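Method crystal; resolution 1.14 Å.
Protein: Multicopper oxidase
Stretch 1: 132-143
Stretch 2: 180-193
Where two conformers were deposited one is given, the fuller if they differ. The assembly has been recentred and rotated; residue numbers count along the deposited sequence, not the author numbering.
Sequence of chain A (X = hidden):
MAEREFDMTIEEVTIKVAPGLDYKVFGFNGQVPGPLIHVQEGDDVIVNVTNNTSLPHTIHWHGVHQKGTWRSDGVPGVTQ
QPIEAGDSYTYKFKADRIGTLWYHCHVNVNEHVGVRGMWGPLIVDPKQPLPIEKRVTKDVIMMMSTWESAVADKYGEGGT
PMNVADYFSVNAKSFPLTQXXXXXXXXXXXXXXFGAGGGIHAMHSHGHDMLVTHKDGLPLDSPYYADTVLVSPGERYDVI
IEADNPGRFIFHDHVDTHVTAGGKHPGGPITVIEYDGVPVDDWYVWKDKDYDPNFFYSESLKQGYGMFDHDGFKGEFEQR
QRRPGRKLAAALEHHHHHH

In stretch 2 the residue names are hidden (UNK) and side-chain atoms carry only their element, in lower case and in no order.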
# COMPACT_ATOMS: atom_id res chain seq x y z
N ILE A 132 10.91 10.50 23.73
CA ILE A 132 9.97 11.45 23.09
C ILE A 132 8.55 11.25 23.56
O ILE A 132 7.80 12.24 23.68
CB ILE A 132 10.07 11.35 21.57
CG1 ILE A 132 9.44 12.57 20.84
CG2 ILE A 132 9.50 10.05 21.00
CD1 ILE A 132 9.91 12.66 19.39
N GLU A 133 8.22 9.98 23.82
CA GLU A 133 6.90 9.67 24.37
C GLU A 133 6.72 10.39 25.68
O GLU A 133 5.60 10.74 26.06
CB GLU A 133 6.72 8.14 24.55
CG GLU A 133 6.43 7.54 23.15
CD GLU A 133 6.25 6.04 23.29
OE1 GLU A 133 7.15 5.33 23.82
OE2 GLU A 133 5.19 5.61 22.79
N LYS A 134 7.79 10.69 26.40
CA LYS A 134 7.63 11.40 27.68
C LYS A 134 7.34 12.89 27.51
O LYS A 134 6.94 13.56 28.48
CB LYS A 134 8.90 11.20 28.52
CG LYS A 134 9.20 9.76 28.90
CD LYS A 134 10.42 9.61 29.79
CE LYS A 134 10.92 8.19 29.86
NZ LYS A 134 12.41 8.01 29.75
N ARG A 135 7.53 13.48 26.33
CA ARG A 135 7.24 14.88 26.06
C ARG A 135 5.81 15.09 25.63
O ARG A 135 5.31 16.21 25.52
CB ARG A 135 8.13 15.36 24.90
CG ARG A 135 9.58 15.48 25.35
CD ARG A 135 10.52 15.92 24.20
NE ARG A 135 10.01 17.13 23.63
CZ ARG A 135 9.66 17.39 22.38
NH1 ARG A 135 9.78 16.47 21.45
NH2 ARG A 135 9.21 18.63 22.20
N VAL A 136 5.14 14.00 25.33
CA VAL A 136 3.81 14.06 24.74
C VAL A 136 2.81 14.75 25.68
O VAL A 136 2.76 14.45 26.88
CB VAL A 136 3.35 12.63 24.42
CG1 VAL A 136 1.88 12.61 24.01
CG2 VAL A 136 4.23 12.06 23.31
N THR A 137 2.01 15.65 25.11
CA THR A 137 0.99 16.37 25.86
C THR A 137 -0.41 15.98 25.41
O THR A 137 -1.38 16.29 26.09
CB THR A 137 1.15 17.89 25.75
OG1 THR A 137 0.99 18.21 24.38
CG2 THR A 137 2.55 18.32 26.23
N LYS A 138 -0.51 15.26 24.30
CA LYS A 138 -1.84 14.85 23.82
C LYS A 138 -1.67 13.56 23.02
O LYS A 138 -0.77 13.52 22.18
CB LYS A 138 -2.41 15.93 22.91
CG LYS A 138 -3.89 15.69 22.56
CD LYS A 138 -4.32 16.68 21.48
CE LYS A 138 -4.16 18.15 21.90
NZ LYS A 138 -4.90 18.37 23.18
N ASP A 139 -2.50 12.58 23.30
CA ASP A 139 -2.47 11.26 22.67
C ASP A 139 -3.75 11.10 21.92
O ASP A 139 -4.81 11.44 22.47
CB ASP A 139 -2.23 10.22 23.79
CG ASP A 139 -1.80 8.86 23.34
OD1 ASP A 139 -1.74 8.55 22.14
OD2 ASP A 139 -1.51 8.05 24.26
N VAL A 140 -3.68 10.65 20.67
CA VAL A 140 -4.77 10.69 19.71
C VAL A 140 -4.89 9.34 19.01
O VAL A 140 -3.92 8.86 18.44
CB VAL A 140 -4.44 11.78 18.66
CG1 VAL A 140 -5.43 11.86 17.49
CG2 VAL A 140 -4.33 13.16 19.36
N ILE A 141 -6.09 8.78 19.02
CA ILE A 141 -6.38 7.52 18.31
C ILE A 141 -7.18 7.81 17.09
O ILE A 141 -8.24 8.45 17.18
CB ILE A 141 -7.11 6.56 19.27
CG1 ILE A 141 -6.09 5.93 20.26
CG2 ILE A 141 -7.90 5.46 18.53
CD1 ILE A 141 -6.71 5.19 21.43
N MET A 142 -6.73 7.32 15.94
CA MET A 142 -7.43 7.45 14.65
C MET A 142 -7.60 6.08 14.00
O MET A 142 -6.63 5.51 13.45
CB MET A 142 -6.66 8.36 13.67
CG MET A 142 -6.65 9.82 14.18
SD MET A 142 -6.09 10.88 12.86
CE MET A 142 -5.86 12.46 13.67
N MET A 143 -8.83 5.54 14.04
CA MET A 143 -9.08 4.19 13.49
C MET A 143 -9.85 4.37 12.20
O MET A 143 -11.01 4.86 12.21
CB MET A 143 -9.91 3.39 14.51
CG MET A 143 -9.20 3.30 15.87
SD MET A 143 -9.94 2.11 17.03
CE MET A 143 -9.36 0.57 16.32
N UNK A 180 -12.66 18.23 15.07
CA UNK A 180 -11.30 18.76 14.97
C UNK A 180 -10.40 18.21 16.05
O UNK A 180 -10.81 17.77 17.13
c UNK A 180 -13.65 19.24 15.50
c UNK A 180 -12.80 20.39 16.02
c UNK A 180 -11.51 20.30 15.22
N UNK A 181 -9.11 18.27 15.74
CA UNK A 181 -8.01 17.92 16.66
C UNK A 181 -7.49 19.26 17.17
O UNK A 181 -6.77 19.99 16.45
c UNK A 181 -5.01 17.12 17.47
c UNK A 181 -6.97 17.08 15.91
c UNK A 181 -5.96 16.24 16.68
c UNK A 181 -5.18 15.31 15.75
N UNK A 182 -7.90 19.65 18.39
CA UNK A 182 -7.59 20.97 18.92
C UNK A 182 -6.30 20.93 19.72
O UNK A 182 -6.14 20.09 20.62
c UNK A 182 -13.27 23.42 19.18
n UNK A 182 -14.23 23.72 18.30
n UNK A 182 -12.11 22.95 18.77
c UNK A 182 -8.75 21.53 19.79
c UNK A 182 -9.96 21.80 18.88
n UNK A 182 -13.52 23.58 20.46
c UNK A 182 -11.02 22.60 19.63
N UNK A 183 -5.39 21.82 19.36
CA UNK A 183 -4.06 21.90 20.00
C UNK A 183 -3.79 23.34 20.36
O UNK A 183 -4.49 24.25 19.94
c UNK A 183 -3.26 19.91 18.69
c UNK A 183 -2.94 21.39 19.07
c UNK A 183 -2.79 22.27 17.84
N UNK A 184 -2.72 23.55 21.12
CA UNK A 184 -2.17 24.89 21.28
C UNK A 184 -0.67 24.81 21.02
O UNK A 184 -0.04 23.76 21.10
n UNK A 184 -1.35 25.94 27.42
c UNK A 184 -2.02 25.55 25.07
c UNK A 184 -1.13 25.08 26.19
c UNK A 184 -2.46 25.51 22.65
c UNK A 184 -1.70 24.81 23.76
N UNK A 185 -0.08 25.96 20.67
CA UNK A 185 1.34 26.00 20.33
C UNK A 185 2.18 25.41 21.44
O UNK A 185 1.94 25.76 22.61
c UNK A 185 3.68 28.88 19.19
c UNK A 185 3.17 27.45 19.38
c UNK A 185 5.02 28.85 18.43
c UNK A 185 1.77 27.45 20.02
n UNK A 185 5.60 30.23 18.35
N UNK A 186 3.11 24.53 21.11
CA UNK A 186 4.02 23.89 22.09
C UNK A 186 3.52 22.50 22.44
O UNK A 186 4.24 21.74 23.06
N UNK A 187 2.27 22.14 22.06
CA UNK A 187 1.83 20.76 22.27
C UNK A 187 2.75 19.81 21.52
O UNK A 187 3.35 20.14 20.51
o UNK A 187 -1.80 21.21 22.49
c UNK A 187 0.39 20.57 21.78
c UNK A 187 -0.66 20.78 22.85
o UNK A 187 -0.42 20.50 24.06
N UNK A 188 2.83 18.58 22.06
CA UNK A 188 3.56 17.47 21.42
C UNK A 188 2.54 16.36 21.31
O UNK A 188 2.06 15.82 22.32
c UNK A 188 4.75 17.05 22.30
c UNK A 188 5.48 15.85 21.63
c UNK A 188 5.67 18.23 22.50
N UNK A 189 2.18 16.06 20.05
CA UNK A 189 0.97 15.23 19.81
C UNK A 189 1.42 13.84 19.33
O UNK A 189 2.11 13.74 18.34
c UNK A 189 0.06 15.89 18.79
c UNK A 189 -1.25 15.10 18.65
c UNK A 189 -0.26 17.35 19.17
N UNK A 190 0.97 12.81 20.05
CA UNK A 190 1.20 11.43 19.58
C UNK A 190 -0.07 11.02 18.85
O UNK A 190 -1.15 11.11 19.45
c UNK A 190 1.51 10.53 20.79
c UNK A 190 1.58 9.04 20.39
c UNK A 190 2.26 6.79 21.36
c UNK A 190 1.99 8.22 21.63
n UNK A 190 3.54 6.50 20.65
N UNK A 191 0.05 10.60 17.58
CA UNK A 191 -1.12 10.09 16.85
C UNK A 191 -0.87 8.60 16.56
O UNK A 191 0.20 8.25 16.06
c UNK A 191 -1.40 10.89 15.59
c UNK A 191 -1.06 13.34 15.02
c UNK A 191 -1.64 12.37 15.98
c UNK A 191 -2.62 10.33 14.88
N UNK A 192 -1.88 7.82 16.87
CA UNK A 192 -1.86 6.37 16.62
C UNK A 192 -2.86 6.08 15.52
O UNK A 192 -4.08 6.22 15.76
n UNK A 192 -1.24 5.87 21.61
c UNK A 192 -0.46 5.13 22.38
n UNK A 192 0.01 3.92 22.06
c UNK A 192 -1.82 5.37 20.36
c UNK A 192 -1.30 5.98 19.09
c UNK A 192 -2.23 5.64 17.91
n UNK A 192 -0.07 5.67 23.54
N UNK A 193 -2.36 5.68 14.35
CA UNK A 193 -3.21 5.33 13.21
C UNK A 193 -3.48 3.82 13.20
O UNK A 193 -2.54 3.05 13.40
c UNK A 193 -2.80 9.42 11.35
c UNK A 193 -1.50 9.79 11.09
c UNK A 193 -2.52 5.65 11.87
c UNK A 193 -0.86 7.47 11.40
c UNK A 193 -0.51 8.81 11.17
c UNK A 193 -2.15 7.11 11.65
c UNK A 193 -3.14 8.11 11.61
O HOH W 1 -4.26 21.11 23.66
O HOH W 2 -7.37 17.55 22.09

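Position 180 has three side-chain carbons closing a ring onto its own backbone N. It touches nothing on stretch 1. It is Pro180.

Position 181 has four carbons, forked at the second. Its CA-to-CB bond points toward stretch 1, and the carbons meet Val140, Met142 and the Lys138 chain. This is Leu181; Leu181 CD1 lies 3.6 Å from Met142 CE.

Position 182 has three carbons, a nitrogen, then a carbon carrying two more nitrogens. Its CA-to-CB bond points away from stretch 1. It is Arg182.

Position 183 has three carbons, one carrying the other two. It is Val183. Val183 CG1 lies 3.8 Å from Lys138 CE.

Positions 184 and 185 each carry four carbons in a row ending in nitrogen, and neither touches stretch 1. They are Lys184 and Lys185.

Position 186 has no side-chain atoms. Its phi is 100°, and a CB would jam against the carbonyl O of Lys185. It is Gly186, within a type II turn that starts at Lys184 and ends at position 187.

Position 187 has two carbons, the second carrying two oxygens. One oxygen accepts a hydrogen bond from Thr137. It is Asp187, with Thr137 OG1 2.7 Å from Asp187 OD1. Asp187 OD2 accepts from Lys184 N within the turn.

Position 188 has three carbons, one carrying two, packed near Arg135 and Val136. It is Val188. Its CG2 lies over one face of the Arg135 guanidinium.

Position 189 has the same fork, against Val140. It is Val189, with Val189 CG1 3.7 Å from Val140 CG2.

Position 190 has four carbons in a row ending in nitrogen, which reaches Glu133. It is Lys190. The salt bridge Lys190 NZ to Glu133 OE2 is 2.8 Å.

Position 191 has four carbons, forked at the first, one arm longer. They pack on Val140 and Met142. It is Ile191.

Position 192 has three carbons, a nitrogen, and a carbon with two nitrogens, facing the Asp139 carboxylate. It is Arg192. Arg192 NE to Asp139 OD1 is 2.8 Å and Arg192 NH2 to Asp139 OD2 is 2.9 Å, a two-pronged salt bridge.

Position 193 has one carbon and a six-carbon ring, with Met142 SD at the ring edge. It is Phe193.

The contact is a parallel strand pair. Lys138 to Met142 align with Val189 to Phe193. Backbone bonds alternate in direction: Lys190 N donates to Lys138 O and Val140 N to Lys190 O, both 2.8 Å. One face carries the charged pairing of Asp139 with Arg192. On the other, Val140 and Met142 pack against Leu181 and Ile191.

Stretch 2 (180-193) PLRVKKGDVVKIRF
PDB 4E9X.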